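Local structure of beta-N-acetylhexosaminidase (1JAK) at residues 24-29 and 489-494; 124-129 and 144-149. The protein removes terminal non-reducing beta-linked N-acetylhexosamine residues from glycoconjugates as a family 20 glycoside hydrolase, probably by substrate-assisted catalysis. All coordinates share one frame; numbering follows the deposited sequence.

Interaction 1: 24-29 and 489-494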
# COMPACT_ATOMS: atom_id res chain seq x y z
N LEU A 24 25.87 2.80 3.30
CA LEU A 24 24.90 3.88 3.15
C LEU A 24 23.89 3.65 2.03
O LEU A 24 22.77 4.16 2.08
CB LEU A 24 25.63 5.20 2.92
CG LEU A 24 24.81 6.49 2.88
CD1 LEU A 24 24.15 6.72 4.24
CD2 LEU A 24 25.70 7.67 2.52
N ASP A 25 24.27 2.87 1.02
CA ASP A 25 23.38 2.60 -0.11
C ASP A 25 22.53 1.36 0.07
O ASP A 25 21.66 1.08 -0.76
CB ASP A 25 24.20 2.43 -1.39
CG ASP A 25 24.94 1.10 -1.43
OD1 ASP A 25 25.75 0.84 -0.52
OD2 ASP A 25 24.69 0.31 -2.36
N ARG A 26 22.77 0.60 1.13
CA ARG A 26 22.03 -0.63 1.35
C ARG A 26 20.65 -0.43 1.97
O ARG A 26 20.40 -0.83 3.11
CB ARG A 26 22.86 -1.59 2.20
CG ARG A 26 22.35 -3.02 2.22
CD ARG A 26 23.48 -4.00 2.52
NE ARG A 26 24.50 -3.96 1.47
CZ ARG A 26 25.64 -4.64 1.50
NH1 ARG A 26 25.92 -5.42 2.53
NH2 ARG A 26 26.50 -4.54 0.50
N VAL A 27 19.76 0.20 1.20
CA VAL A 27 18.40 0.45 1.67
C VAL A 27 17.41 0.24 0.53
O VAL A 27 17.77 0.31 -0.65
CB VAL A 27 18.24 1.89 2.20
CG1 VAL A 27 19.35 2.23 3.19
CG2 VAL A 27 18.24 2.87 1.06
N ILE A 28 16.16 -0.02 0.88
CA ILE A 28 15.10 -0.22 -0.10
C ILE A 28 13.94 0.69 0.27
O ILE A 28 13.50 0.69 1.42
CB ILE A 28 14.58 -1.68 -0.10
CG1 ILE A 28 15.72 -2.65 -0.45
CG2 ILE A 28 13.44 -1.83 -1.10
CD1 ILE A 28 15.34 -4.12 -0.28
N PRO A 29 13.44 1.50 -0.67
CA PRO A 29 13.87 1.64 -2.08
C PRO A 29 15.27 2.22 -2.22
O PRO A 29 15.76 2.94 -1.35
CB PRO A 29 12.83 2.59 -2.67
CG PRO A 29 11.62 2.36 -1.82
CD PRO A 29 12.20 2.25 -0.44
N LEU A 489 18.02 -6.71 -0.71
CA LEU A 489 16.86 -7.42 -0.17
C LEU A 489 17.34 -8.48 0.81
O LEU A 489 16.75 -8.67 1.87
CB LEU A 489 16.06 -8.08 -1.30
CG LEU A 489 14.75 -8.77 -0.88
CD1 LEU A 489 13.80 -7.76 -0.26
CD2 LEU A 489 14.10 -9.43 -2.10
N ALA A 490 18.42 -9.17 0.46
CA ALA A 490 18.97 -10.21 1.33
C ALA A 490 19.32 -9.64 2.69
O ALA A 490 19.18 -10.31 3.72
CB ALA A 490 20.22 -10.81 0.69
N ALA A 491 19.77 -8.39 2.70
CA ALA A 491 20.17 -7.71 3.92
C ALA A 491 19.03 -7.48 4.91
O ALA A 491 19.27 -7.22 6.09
CB ALA A 491 20.83 -6.38 3.58
N GLN A 492 17.79 -7.58 4.43
CA GLN A 492 16.63 -7.36 5.29
C GLN A 492 16.35 -8.52 6.24
O GLN A 492 15.71 -8.34 7.27
CB GLN A 492 15.38 -7.10 4.44
CG GLN A 492 15.51 -6.01 3.39
CD GLN A 492 15.95 -4.67 3.97
OE1 GLN A 492 15.39 -4.20 4.96
NE2 GLN A 492 16.94 -4.06 3.35
N ALA A 493 16.83 -9.71 5.89
CA ALA A 493 16.59 -10.91 6.70
C ALA A 493 16.73 -10.73 8.22
O ALA A 493 15.79 -11.02 8.97
CB ALA A 493 17.49 -12.05 6.22
N PRO A 494 17.89 -10.27 8.69
CA PRO A 494 18.05 -10.09 10.14
C PRO A 494 17.08 -9.09 10.76
O PRO A 494 16.71 -9.21 11.93
CB PRO A 494 19.51 -9.69 10.29
CG PRO A 494 19.80 -8.99 9.00
CD PRO A 494 19.12 -9.87 7.98
O HOH W 1 18.27 -1.76 3.93
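Ile28 reaches across to Leu489 and Gln492 with a single methyl. From CB, which points toward 489-494, CG1 leaves beside the backbone N (chi1 -61°) and the chain then runs extended to CD1. CB and CG1 are spacers; the tip does the touching. CD1 lies 3.6 Å from Leu489 CA, so it rests on helix backbone as much as on side chain. Leu489 CB points away from the loop, yet its CD1 still comes within 4.0 Å of Ile28 CD1. On another flank the folded chain of Gln492, bent at chi2, brings its NE2 to 4.0 Å from the same Ile28 methyl.

That amide nitrogen has two better partners. One is the carbonyl O of Arg488, in the preceding helical turn; the other is a water 2.7 Å from Gln492 NE2 that also lies close to Arg26 O, a contact short enough to leave its details doubtful. Arg26 is the centre of an inverse gamma turn. Two residues before Ile28, its aliphatic part lies against a small methyl, with Arg26 CD 3.7 Å from Ala491 CB. Pro467 and Glu471 of helix 465-474 also touch Ile28. The receiving surface is the end of helix 482-490 and the type I beta turn from Ala490 to Ala493: the tight turn between two C-terminal helices, 482-490 and 493-499, packed against the loop that leads into strand 33-36 of the N-terminal domain.

Interaction 2: 124-129 and 144-149; sequences QTLRQL and WLVAGG
Val146 and Leu129 owe their meeting to two torsions: Val146 CG1 stands anti to its own backbone N (chi1 -179°), while Leu129 CG sits beside its backbone N (chi1 -66°) and carries CD1 forward. This is helix-on-sheet packing in the alpha/beta domain that accompanies the catalytic barrel of family 20 enzymes, with the last turns of helix 116-129 lying on the start of strand 145-153.

Val146 presents both of its methyls. CG1 lies 3.9 Å from Leu129 CD1 and 4.0 Å from Leu129 CB, taking contact from the base and from one branch of the leucine. CG2 faces the previous turn of the helix, 3.9 Å from Leu126 CD1. That leucine begins off to one side, and its CD1 branch bridges the remaining distance, also meeting CG1. Each leucine crosses the valine at about a right angle, and the two, three positions apart on the helix, both bear on it. Leu130, just beyond the helix, also touches Val146.

The strand is tied into its sheet through backbone hydrogen bonds between Val146 and Tyr41 and between Gly148 and Gly37. Where the backbones draw near, Leu129 O and Leu145 O are 3.4 Å apart, two acceptors without a bond between them. A water joins the segments just beside this pair: it donates to Leu129 O at 2.7 Å and accepts from Ala147 N at 2.8 Å.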
# COMPACT_ATOMS: atom_id res chain seq x y z
N GLN A 124 12.40 6.51 7.46
CA GLN A 124 12.33 5.13 6.97
C GLN A 124 13.69 4.67 6.46
O GLN A 124 14.03 3.50 6.54
CB GLN A 124 11.28 5.00 5.86
CG GLN A 124 9.87 5.40 6.28
CD GLN A 124 9.42 4.73 7.57
OE1 GLN A 124 9.77 3.58 7.85
NE2 GLN A 124 8.64 5.45 8.37
N THR A 125 14.47 5.61 5.93
CA THR A 125 15.80 5.27 5.45
C THR A 125 16.72 5.08 6.65
O THR A 125 17.51 4.13 6.71
CB THR A 125 16.35 6.39 4.55
OG1 THR A 125 15.62 6.39 3.32
CG2 THR A 125 17.84 6.19 4.27
N LEU A 126 16.61 5.98 7.63
CA LEU A 126 17.43 5.91 8.83
C LEU A 126 17.29 4.57 9.56
O LEU A 126 18.29 4.00 10.01
CB LEU A 126 17.07 7.05 9.78
CG LEU A 126 17.81 7.09 11.12
CD1 LEU A 126 19.32 7.19 10.89
CD2 LEU A 126 17.32 8.28 11.94
N ARG A 127 16.07 4.06 9.67
CA ARG A 127 15.88 2.80 10.37
C ARG A 127 16.53 1.62 9.66
O ARG A 127 16.74 0.57 10.26
CB ARG A 127 14.38 2.54 10.62
CG ARG A 127 13.54 2.38 9.38
CD ARG A 127 12.04 2.50 9.70
NE ARG A 127 11.56 1.47 10.62
CZ ARG A 127 10.28 1.18 10.80
NH1 ARG A 127 9.34 1.85 10.14
NH2 ARG A 127 9.92 0.21 11.64
N GLN A 128 16.85 1.79 8.38
CA GLN A 128 17.51 0.73 7.63
C GLN A 128 19.03 0.87 7.72
O GLN A 128 19.77 -0.10 7.54
CB GLN A 128 17.05 0.72 6.17
CG GLN A 128 15.68 0.09 5.98
CD GLN A 128 15.29 -0.07 4.52
OE1 GLN A 128 16.11 -0.46 3.69
NE2 GLN A 128 14.03 0.21 4.21
N LEU A 129 19.50 2.08 8.01
CA LEU A 129 20.93 2.33 8.15
C LEU A 129 21.38 1.80 9.51
O LEU A 129 22.51 1.35 9.68
CB LEU A 129 21.24 3.82 8.02
CG LEU A 129 20.95 4.41 6.63
CD1 LEU A 129 21.17 5.91 6.64
CD2 LEU A 129 21.85 3.74 5.60
N TRP A 144 24.74 1.58 17.79
CA TRP A 144 23.74 2.26 16.97
C TRP A 144 24.44 3.15 15.95
O TRP A 144 24.38 4.38 16.02
CB TRP A 144 22.81 3.08 17.87
CG TRP A 144 22.21 2.23 18.95
CD1 TRP A 144 22.40 2.34 20.30
CD2 TRP A 144 21.37 1.09 18.76
NE1 TRP A 144 21.74 1.33 20.96
CE2 TRP A 144 21.09 0.55 20.04
CE3 TRP A 144 20.82 0.46 17.63
CZ2 TRP A 144 20.29 -0.58 20.22
CZ3 TRP A 144 20.02 -0.67 17.81
CH2 TRP A 144 19.77 -1.18 19.10
N LEU A 145 25.10 2.51 14.99
CA LEU A 145 25.85 3.19 13.96
C LEU A 145 25.05 3.53 12.70
O LEU A 145 24.19 2.76 12.27
CB LEU A 145 27.05 2.33 13.56
CG LEU A 145 28.07 2.03 14.66
CD1 LEU A 145 29.02 0.93 14.20
CD2 LEU A 145 28.83 3.30 15.00
N VAL A 146 25.37 4.68 12.13
CA VAL A 146 24.73 5.15 10.90
C VAL A 146 25.85 5.58 9.95
O VAL A 146 26.55 6.56 10.21
CB VAL A 146 23.82 6.37 11.17
CG1 VAL A 146 23.14 6.81 9.87
CG2 VAL A 146 22.77 6.01 12.21
N ALA A 147 26.02 4.83 8.87
CA ALA A 147 27.06 5.12 7.89
C ALA A 147 27.17 6.61 7.58
O ALA A 147 26.17 7.32 7.49
CB ALA A 147 26.79 4.34 6.60
N GLY A 148 28.41 7.08 7.42
CA GLY A 148 28.63 8.48 7.13
C GLY A 148 28.43 8.84 5.67
O GLY A 148 28.67 8.02 4.78
N GLY A 149 27.99 10.06 5.41
CA GLY A 149 27.78 10.49 4.05
C GLY A 149 26.50 11.26 3.84
O GLY A 149 25.86 11.71 4.80
O HOH W 2 24.54 2.52 8.28

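In the fold
The two interactions have centres about 11 Å apart on the same side of the chain's centre. Along the sequence 24-29 comes first, then 124-129 and 144-149, and finally 489-494, so interaction 1 encloses interaction 2 and the whole catalytic barrel region. Helix 116-129 joins them: while one part of it packs on strand 145-153 of the mixed sheet, Gln128 OE1 probably accepts a hydrogen bond from Ile28 N (2.8 Å), and Leu129 meets Leu24. Interaction 2 sets helix 116-129 on the sheet, and interaction 1 joins the loop before strand 33-36 to the C-terminal helices, so parts of the chain near its two ends meet here, well away from the inhibitor pocket in the barrel.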